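Local coordinates for protein lyase/mutase (Burkholderia cenocepacia, PDB 4LSB) that is an enzyme of the lyase/mutase type with a TIM-barrel fold that binds a magnesium ion, at residues R173-D176 against D177-R181. Numbering follows the deposited sequence.
Sequences RDLD and DTIAR
D174 caps the first turn of helix 175-187, the helix that joins strand 160-164 to strand 192-194 in a beta-alpha-beta unit of the barrel. From its CB the side chain runs with CG anti to the backbone N (chi1 177°), which carries the carboxylate over the start of the helix. CG lies 3.7 Å from D177 N; OD1 takes the bond, accepting from D177 N at 2.5 Å, a short and nearly straight N-cap bond (172° at the hydrogen), and approaches D177 CB to 3.4 Å. The amide meets the anti side of OD1, out of the carboxylate plane. Aspartate suits this place because its short acidic arm reaches a first-turn amide, and its negative charge would probably be favoured by the helix dipole.

The carbonyl of D174 works too. D174 O accepts from T178 N and also from T178 OG1, at 2.7 Å, the hydroxyl sitting above the carbonyl plane. Threonine places OG1 beside its own backbone N (chi1 -59°), from where it can turn back to that carbonyl; N167 is a further partner of the hydroxyl.

L175 CG rests 3.7 Å from I179 CD1, one turn further along; these branched apolar chains suit the face packed against V207 of helix 201-211. I179 N to L175 O adds the next rung of the ladder that T178 N to D174 O opens. Arginine is long enough to reach one turn back: its guanidinium also bonds Y136 O and the Y185 hydroxyl, while R181 NE lies 2.9 Å from D177 OD2 in a salt bridge, meeting its syn side, with the oxygen close to the guanidinium plane.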
# COMPACT_ATOMS: atom_id res chain seq x y z
N ARG B 173 0.40 33.09 -1.01
CA ARG B 173 1.75 32.91 -1.53
C ARG B 173 2.57 34.17 -1.25
O ARG B 173 3.06 34.80 -2.16
CB ARG B 173 1.72 32.59 -3.03
CG ARG B 173 0.97 31.30 -3.36
CD ARG B 173 0.92 31.06 -4.85
NE ARG B 173 2.28 30.85 -5.33
CZ ARG B 173 2.92 29.69 -5.31
NH1 ARG B 173 2.32 28.59 -4.85
NH2 ARG B 173 4.16 29.62 -5.75
N ASP B 174 2.72 34.51 0.01
CA ASP B 174 3.45 35.70 0.43
C ASP B 174 4.76 35.26 1.09
O ASP B 174 4.78 34.74 2.22
CB ASP B 174 2.57 36.48 1.42
CG ASP B 174 3.26 37.73 2.00
OD1 ASP B 174 4.35 37.64 2.59
OD2 ASP B 174 2.67 38.83 1.91
N LEU B 175 5.86 35.47 0.37
CA LEU B 175 7.19 35.03 0.82
C LEU B 175 7.59 35.68 2.12
O LEU B 175 8.13 35.06 3.02
CB LEU B 175 8.23 35.36 -0.27
CG LEU B 175 9.69 34.89 -0.07
CD1 LEU B 175 9.71 33.39 0.08
CD2 LEU B 175 10.59 35.32 -1.23
N ASP B 176 7.32 36.96 2.24
CA ASP B 176 7.74 37.65 3.42
C ASP B 176 7.00 37.26 4.71
O ASP B 176 7.63 37.16 5.73
CB ASP B 176 7.71 39.13 3.16
CG ASP B 176 8.75 39.52 2.14
OD1 ASP B 176 9.92 39.76 2.54
OD2 ASP B 176 8.40 39.54 0.94
N ASP B 177 5.68 37.02 4.67
CA ASP B 177 4.99 36.51 5.87
C ASP B 177 5.48 35.10 6.19
O ASP B 177 5.68 34.73 7.36
CB ASP B 177 3.47 36.42 5.69
CG ASP B 177 2.73 36.13 7.05
OD1 ASP B 177 2.82 36.99 7.93
OD2 ASP B 177 2.07 35.07 7.24
N THR B 178 5.66 34.32 5.15
CA THR B 178 6.07 32.94 5.29
C THR B 178 7.45 32.89 5.96
O THR B 178 7.64 32.15 6.91
CB THR B 178 6.01 32.23 3.96
OG1 THR B 178 4.66 32.28 3.44
CG2 THR B 178 6.43 30.76 4.12
N ILE B 179 8.42 33.67 5.46
CA ILE B 179 9.75 33.74 6.11
C ILE B 179 9.65 34.21 7.53
O ILE B 179 10.32 33.68 8.40
CB ILE B 179 10.77 34.56 5.27
CG1 ILE B 179 11.27 33.71 4.10
CG2 ILE B 179 11.96 35.05 6.05
CD1 ILE B 179 11.84 34.55 2.97
N ALA B 180 8.81 35.20 7.79
CA ALA B 180 8.74 35.76 9.13
C ALA B 180 8.24 34.72 10.09
O ALA B 180 8.73 34.59 11.19
CB ALA B 180 7.86 36.99 9.17
N ARG B 181 7.21 33.98 9.70
CA ARG B 181 6.70 32.86 10.53
C ARG B 181 7.80 31.84 10.83
O ARG B 181 8.01 31.40 11.99
CB ARG B 181 5.53 32.21 9.82
CG ARG B 181 4.24 33.04 9.90
CD ARG B 181 3.10 32.38 9.12
NE ARG B 181 1.86 33.13 9.35
CZ ARG B 181 1.06 33.01 10.40
NH1 ARG B 181 1.31 32.12 11.36
NH2 ARG B 181 -0.02 33.76 10.49